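Local coordinates for protein beta-L-arabinobiosidase (Bacteroides thetaiotaomicron, PDB 5MQR) that probably hydrolyses glycosidic linkages of arabinose-containing plant pectin as a beta-L-arabinobiosidase of a gut bacterium, and may also have sialidase activity, at residues K684-F695 and Y705-H715. Residues are numbered along the deposited sequence; the frame is centred on the assembly and turned at random.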
ATOM      1  N   LYS A 684     -33.196  13.173  -9.333  1.00 28.82           N
ATOM      2  CA  LYS A 684     -34.455  13.129 -10.087  1.00 30.77           C
ATOM      3  C   LYS A 684     -34.352  13.848 -11.429  1.00 31.52           C
ATOM      4  O   LYS A 684     -33.866  14.962 -11.476  1.00 30.93           O
ATOM      5  CB  LYS A 684     -35.509  13.826  -9.248  1.00 32.30           C
ATOM      6  CG  LYS A 684     -36.946  13.689  -9.730  1.00 34.10           C
ATOM      7  CD  LYS A 684     -37.856  14.334  -8.689  1.00 36.14           C
ATOM      8  CE  LYS A 684     -39.305  14.385  -9.133  1.00 37.78           C
ATOM      9  NZ  LYS A 684     -39.756  13.009  -9.433  1.00 38.80           N
ATOM     10  N   GLU A 685     -34.821  13.236 -12.513  1.00 32.82           N
ATOM     11  CA  GLU A 685     -34.858  13.943 -13.808  1.00 34.92           C
ATOM     12  C   GLU A 685     -35.970  14.986 -13.765  1.00 34.13           C
ATOM     13  O   GLU A 685     -37.018  14.735 -13.186  1.00 33.78           O
ATOM     14  CB  GLU A 685     -35.011  12.977 -15.000  1.00 38.06           C
ATOM     15  CG  GLU A 685     -33.810  12.035 -15.109  1.00 40.70           C
ATOM     16  CD  GLU A 685     -33.764  11.086 -16.314  1.00 44.08           C
ATOM     17  OE1 GLU A 685     -34.769  10.912 -17.062  1.00 46.30           O
ATOM     18  OE2 GLU A 685     -32.666  10.475 -16.483  1.00 47.21           O
ATOM     19  N   THR A 686     -35.700  16.184 -14.285  1.00 33.63           N
ATOM     20  CA  THR A 686     -36.727  17.226 -14.453  1.00 33.26           C
ATOM     21  C   THR A 686     -36.543  17.872 -15.811  1.00 33.87           C
ATOM     22  O   THR A 686     -35.487  17.754 -16.397  1.00 34.06           O
ATOM     23  CB  THR A 686     -36.694  18.326 -13.350  1.00 32.78           C
ATOM     24  OG1 THR A 686     -35.816  19.405 -13.711  1.00 32.36           O
ATOM     25  CG2 THR A 686     -36.299  17.772 -11.986  1.00 31.93           C
ATOM     26  N   PRO A 687     -37.553  18.586 -16.318  1.00 34.50           N
ATOM     27  CA  PRO A 687     -37.332  19.247 -17.623  1.00 35.48           C
ATOM     28  C   PRO A 687     -36.193  20.284 -17.653  1.00 35.40           C
ATOM     29  O   PRO A 687     -35.719  20.595 -18.740  1.00 36.21           O
ATOM     30  CB  PRO A 687     -38.686  19.901 -17.945  1.00 36.17           C
ATOM     31  CG  PRO A 687     -39.691  19.207 -17.058  1.00 36.46           C
ATOM     32  CD  PRO A 687     -38.934  18.738 -15.838  1.00 35.37           C
ATOM     33  N   VAL A 688     -35.741  20.781 -16.495  1.00 34.15           N
ATOM     34  CA  VAL A 688     -34.589  21.692 -16.448  1.00 33.80           C
ATOM     35  C   VAL A 688     -33.272  21.058 -15.984  1.00 32.51           C
ATOM     36  O   VAL A 688     -32.312  21.755 -15.699  1.00 32.94           O
ATOM     37  CB  VAL A 688     -34.910  22.933 -15.602  1.00 34.60           C
ATOM     38  CG1 VAL A 688     -36.063  23.689 -16.255  1.00 35.28           C
ATOM     39  CG2 VAL A 688     -35.224  22.564 -14.145  1.00 33.88           C
ATOM     40  N   GLY A 689     -33.210  19.735 -15.950  1.00 31.49           N
ATOM     41  CA  GLY A 689     -32.035  19.022 -15.464  1.00 30.00           C
ATOM     42  C   GLY A 689     -32.305  18.367 -14.120  1.00 28.78           C
ATOM     43  O   GLY A 689     -33.415  18.405 -13.602  1.00 27.87           O
ATOM     44  N   TYR A 690     -31.264  17.761 -13.561  1.00 27.48           N
ATOM     45  CA  TYR A 690     -31.395  17.007 -12.331  1.00 26.25           C
ATOM     46  C   TYR A 690     -31.789  17.883 -11.153  1.00 25.61           C
ATOM     47  O   TYR A 690     -31.334  19.023 -11.041  1.00 25.36           O
ATOM     48  CB  TYR A 690     -30.104  16.270 -11.991  1.00 26.08           C
ATOM     49  CG  TYR A 690     -29.667  15.180 -12.964  1.00 25.88           C
ATOM     50  CD1 TYR A 690     -30.435  14.016 -13.142  1.00 26.09           C
ATOM     51  CD2 TYR A 690     -28.452  15.270 -13.643  1.00 25.91           C
ATOM     52  CE1 TYR A 690     -30.006  12.989 -13.974  1.00 25.81           C
ATOM     53  CE2 TYR A 690     -28.032  14.256 -14.508  1.00 26.17           C
ATOM     54  CZ  TYR A 690     -28.817  13.122 -14.664  1.00 26.18           C
ATOM     55  OH  TYR A 690     -28.409  12.118 -15.504  1.00 26.94           O
ATOM     56  N   GLY A 691     -32.672  17.325 -10.321  1.00 24.92           N
ATOM     57  CA  GLY A 691     -33.061  17.884  -9.040  1.00 24.99           C
ATOM     58  C   GLY A 691     -32.667  16.897  -7.961  1.00 24.34           C
ATOM     59  O   GLY A 691     -32.342  15.745  -8.283  1.00 24.10           O
HETATM   60  N   MSE A 692     -32.662  17.358  -6.704  1.00 24.14           N
HETATM   61  CA  MSE A 692     -32.442  16.499  -5.532  1.00 24.02           C
HETATM   62  C   MSE A 692     -33.578  16.640  -4.546  1.00 24.21           C
HETATM   63  O   MSE A 692     -33.794  17.713  -3.954  1.00 24.54           O
HETATM   64  CB  MSE A 692     -31.092  16.736  -4.852  1.00 24.26           C
HETATM   65  CG  MSE A 692     -30.919  15.863  -3.619  1.00 24.16           C
HETATM   66 SE   MSE A 692     -29.010  15.625  -3.186  1.00 25.41          SE
HETATM   67  CE  MSE A 692     -28.494  14.188  -4.448  1.00 24.70           C
ATOM     68  N   THR A 693     -34.281  15.526  -4.336  1.00 23.87           N
ATOM     69  CA  THR A 693     -35.369  15.434  -3.387  1.00 24.06           C
ATOM     70  C   THR A 693     -34.900  15.215  -1.939  1.00 23.86           C
ATOM     71  O   THR A 693     -33.719  14.905  -1.675  1.00 23.24           O
ATOM     72  CB  THR A 693     -36.307  14.275  -3.776  1.00 24.34           C
ATOM     73  OG1 THR A 693     -35.534  13.083  -3.934  1.00 24.00           O
ATOM     74  CG2 THR A 693     -37.025  14.570  -5.101  1.00 24.76           C
ATOM     75  N   GLU A 694     -35.855  15.402  -1.024  1.00 23.70           N
ATOM     76  CA  GLU A 694     -35.716  15.167   0.413  1.00 23.81           C
ATOM     77  C   GLU A 694     -36.544  13.914   0.793  1.00 23.93           C
ATOM     78  O   GLU A 694     -35.978  12.915   1.304  1.00 23.23           O
ATOM     79  CB  GLU A 694     -36.179  16.414   1.194  1.00 24.47           C
ATOM     80  CG  GLU A 694     -36.155  16.296   2.707  1.00 24.74           C
ATOM     81  CD  GLU A 694     -36.951  17.378   3.431  1.00 25.35           C
ATOM     82  OE1 GLU A 694     -36.535  18.549   3.454  1.00 25.14           O
ATOM     83  OE2 GLU A 694     -37.973  17.032   4.045  1.00 26.86           O
ATOM     84  N   PHE A 695     -37.867  14.000   0.552  1.00 24.18           N
ATOM     85  CA  PHE A 695     -38.792  12.871   0.618  1.00 24.53           C
ATOM     86  C   PHE A 695     -38.895  12.286  -0.780  1.00 25.15           C
ATOM     87  O   PHE A 695     -39.014  13.045  -1.756  1.00 26.17           O
ATOM     88  CB  PHE A 695     -40.204  13.323   0.981  1.00 25.00           C
ATOM     89  CG  PHE A 695     -40.434  13.576   2.447  1.00 25.03           C
ATOM     90  CD1 PHE A 695     -40.745  12.534   3.297  1.00 25.09           C
ATOM     91  CD2 PHE A 695     -40.409  14.859   2.952  1.00 25.50           C
ATOM     92  CE1 PHE A 695     -41.010  12.758   4.640  1.00 25.36           C
ATOM     93  CE2 PHE A 695     -40.661  15.103   4.290  1.00 25.75           C
ATOM     94  CZ  PHE A 695     -40.969  14.045   5.138  1.00 25.92           C
ATOM     95  N   TYR A 705     -41.400  19.508  -9.082  1.00 30.97           N
ATOM     96  CA  TYR A 705     -40.606  18.275  -9.056  1.00 30.43           C
ATOM     97  C   TYR A 705     -40.364  17.704  -7.638  1.00 29.32           C
ATOM     98  O   TYR A 705     -39.344  17.065  -7.374  1.00 29.49           O
ATOM     99  CB  TYR A 705     -39.285  18.496  -9.811  1.00 30.75           C
ATOM    100  CG  TYR A 705     -39.455  19.418 -10.983  1.00 32.27           C
ATOM    101  CD1 TYR A 705     -40.468  19.192 -11.931  1.00 33.88           C
ATOM    102  CD2 TYR A 705     -38.656  20.560 -11.132  1.00 32.99           C
ATOM    103  CE1 TYR A 705     -40.677  20.068 -12.994  1.00 34.98           C
ATOM    104  CE2 TYR A 705     -38.842  21.429 -12.208  1.00 34.52           C
ATOM    105  CZ  TYR A 705     -39.852  21.188 -13.131  1.00 35.15           C
ATOM    106  OH  TYR A 705     -40.044  22.050 -14.173  1.00 36.00           O
ATOM    107  N   ASN A 706     -41.322  17.925  -6.742  1.00 28.31           N
ATOM    108  CA  ASN A 706     -41.246  17.482  -5.351  1.00 27.79           C
ATOM    109  C   ASN A 706     -40.038  18.049  -4.534  1.00 27.14           C
ATOM    110  O   ASN A 706     -39.605  17.467  -3.537  1.00 26.11           O
ATOM    111  CB  ASN A 706     -41.313  15.943  -5.293  1.00 26.96           C
ATOM    112  CG  ASN A 706     -41.780  15.427  -3.964  1.00 26.74           C
ATOM    113  OD1 ASN A 706     -42.683  15.999  -3.341  1.00 26.77           O
ATOM    114  ND2 ASN A 706     -41.161  14.338  -3.503  1.00 26.75           N
ATOM    115  N   LEU A 707     -39.538  19.211  -4.938  1.00 27.26           N
ATOM    116  CA  LEU A 707     -38.374  19.797  -4.288  1.00 27.07           C
ATOM    117  C   LEU A 707     -38.747  20.513  -2.994  1.00 26.92           C
ATOM    118  O   LEU A 707     -39.702  21.278  -2.952  1.00 27.13           O
ATOM    119  CB  LEU A 707     -37.666  20.752  -5.239  1.00 27.79           C
ATOM    120  CG  LEU A 707     -37.069  20.105  -6.492  1.00 28.23           C
ATOM    121  CD1 LEU A 707     -36.565  21.181  -7.449  1.00 28.87           C
ATOM    122  CD2 LEU A 707     -35.951  19.138  -6.128  1.00 27.80           C
ATOM    123  N   ILE A 708     -37.987  20.228  -1.946  1.00 26.27           N
ATOM    124  CA  ILE A 708     -38.124  20.866  -0.654  1.00 26.10           C
ATOM    125  C   ILE A 708     -36.756  21.471  -0.261  1.00 26.01           C
ATOM    126  O   ILE A 708     -35.737  20.786  -0.287  1.00 24.95           O
ATOM    127  CB  ILE A 708     -38.582  19.831   0.379  1.00 25.79           C
ATOM    128  CG1 ILE A 708     -39.981  19.322   0.031  1.00 26.05           C
ATOM    129  CG2 ILE A 708     -38.543  20.411   1.787  1.00 25.83           C
ATOM    130  CD1 ILE A 708     -40.393  18.066   0.760  1.00 25.92           C
ATOM    131  N   ALA A 709     -36.754  22.744   0.132  1.00 26.21           N
ATOM    132  CA  ALA A 709     -35.510  23.506   0.326  1.00 26.28           C
ATOM    133  C   ALA A 709     -34.806  23.337   1.661  1.00 25.92           C
ATOM    134  O   ALA A 709     -33.684  23.805   1.836  1.00 25.47           O
ATOM    135  CB  ALA A 709     -35.782  24.980   0.126  1.00 26.93           C
ATOM    136  N   CYS A 710     -35.493  22.734   2.608  1.00 26.26           N
ATOM    137  CA  CYS A 710     -35.049  22.681   4.000  1.00 26.59           C
ATOM    138  C   CYS A 710     -33.602  22.231   4.178  1.00 25.32           C
ATOM    139  O   CYS A 710     -32.833  22.904   4.874  1.00 25.31           O
ATOM    140  CB  CYS A 710     -35.985  21.753   4.792  1.00 27.24           C
ATOM    141  SG  CYS A 710     -35.466  21.549   6.494  1.00 29.38           S
ATOM    142  N   ALA A 711     -33.245  21.119   3.524  1.00 24.13           N
ATOM    143  CA  ALA A 711     -31.928  20.467   3.691  1.00 23.61           C
ATOM    144  C   ALA A 711     -30.930  20.641   2.520  1.00 23.37           C
ATOM    145  O   ALA A 711     -29.974  19.863   2.394  1.00 23.28           O
ATOM    146  CB  ALA A 711     -32.135  18.978   3.979  1.00 22.98           C
ATOM    147  N   ILE A 712     -31.113  21.666   1.689  1.00 23.48           N
ATOM    148  CA  ILE A 712     -30.202  21.891   0.549  1.00 23.31           C
ATOM    149  C   ILE A 712     -28.737  21.963   0.992  1.00 22.80           C
ATOM    150  O   ILE A 712     -27.862  21.413   0.324  1.00 22.08           O
ATOM    151  CB  ILE A 712     -30.558  23.155  -0.268  1.00 23.60           C
ATOM    152  CG1 ILE A 712     -31.951  23.003  -0.915  1.00 23.77           C
ATOM    153  CG2 ILE A 712     -29.510  23.364  -1.355  1.00 23.64           C
ATOM    154  CD1 ILE A 712     -32.486  24.264  -1.538  1.00 24.18           C
ATOM    155  N   GLY A 713     -28.475  22.663   2.099  1.00 23.14           N
ATOM    156  CA  GLY A 713     -27.115  22.776   2.646  1.00 23.16           C
ATOM    157  C   GLY A 713     -26.448  21.417   2.892  1.00 22.86           C
ATOM    158  O   GLY A 713     -25.328  21.190   2.447  1.00 22.44           O
ATOM    159  N   HIS A 714     -27.176  20.513   3.562  1.00 23.07           N
ATOM    160  CA  HIS A 714     -26.770  19.122   3.726  1.00 23.03           C
ATOM    161  C   HIS A 714     -26.592  18.420   2.376  1.00 23.03           C
ATOM    162  O   HIS A 714     -25.609  17.698   2.200  1.00 22.87           O
ATOM    163  CB  HIS A 714     -27.798  18.317   4.544  1.00 23.15           C
ATOM    164  CG  HIS A 714     -27.851  18.660   6.004  1.00 23.82           C
ATOM    165  ND1 HIS A 714     -26.726  18.849   6.778  1.00 24.08           N
ATOM    166  CD2 HIS A 714     -28.905  18.782   6.845  1.00 24.61           C
ATOM    167  CE1 HIS A 714     -27.083  19.086   8.028  1.00 24.67           C
ATOM    168  NE2 HIS A 714     -28.401  19.059   8.097  1.00 24.97           N
ATOM    169  N   HIS A 715     -27.543  18.604   1.446  1.00 22.70           N
ATOM    170  CA  HIS A 715     -27.450  17.980   0.109  1.00 22.39           C
ATOM    171  C   HIS A 715     -26.142  18.324  -0.594  1.00 21.84           C
ATOM    172  O   HIS A 715     -25.502  17.459  -1.185  1.00 20.58           O
ATOM    173  CB  HIS A 715     -28.629  18.343  -0.806  1.00 23.05           C
ATOM    174  CG  HIS A 715     -29.954  17.880  -0.287  1.00 23.76           C
ATOM    175  ND1 HIS A 715     -31.149  18.390  -0.740  1.00 24.33           N
ATOM    176  CD2 HIS A 715     -30.269  16.984   0.686  1.00 23.78           C
ATOM    177  CE1 HIS A 715     -32.145  17.809  -0.085  1.00 24.46           C
ATOM    178  NE2 HIS A 715     -31.636  16.948   0.782  1.00 23.68           N
TER
HETATM  179  O   HOH W   1     -35.509  18.639  -2.046  1.00 19.53           O
HETATM  180  O   HOH W   2     -32.024  19.623  -3.145  1.00 22.87           O
HETATM  181  O   HOH W   3     -38.693  15.728  -1.532  1.00 21.74           O
HETATM  182  O   HOH W   4     -34.747  19.455   1.911  1.00 21.78           O
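Y705 packs on T686 and H715 on M692 in a partly water-mediated contact of two loop-rich segments, in the helical glycoside hydrolase part of the chain, where the hairpin of 683-684 and 691-692 lies against the run into helix 712-719. No direct hydrogen bond crosses; four waters carry the polar links. One donates to M692 O, its oxygen 2.7 Å away, and accepts from I708 N; a second links the same carbonyl to H715 ND1; a third accepts from E694 N and donates to F695 O and N706 O. The fourth donates to E694 OE1 and I708 O while accepting from A711 N. E694 reaches it with CG anti to the backbone N (chi1 177°), OE1 also lying against I708 CG2. T686 CB sits over one face of the Y705 ring, 3.8 Å from its centroid, while T686 OG1 donates to G689 O and accepts from V688 N, an ST turn. P687 CD approaches Y705 CE1 at 3.6 Å. A serine in place of this tyrosine would probably open a gap beside T686 and P687. M692 CG lies over one face of the H715 imidazole, whose NE2 is bonded to N1017 O; A711 O lies over the opposite face. The result is a beta hairpin with its type I turn, T686 to G689, covered by an aromatic ring, and its continuation water-linked to a helix N-cap.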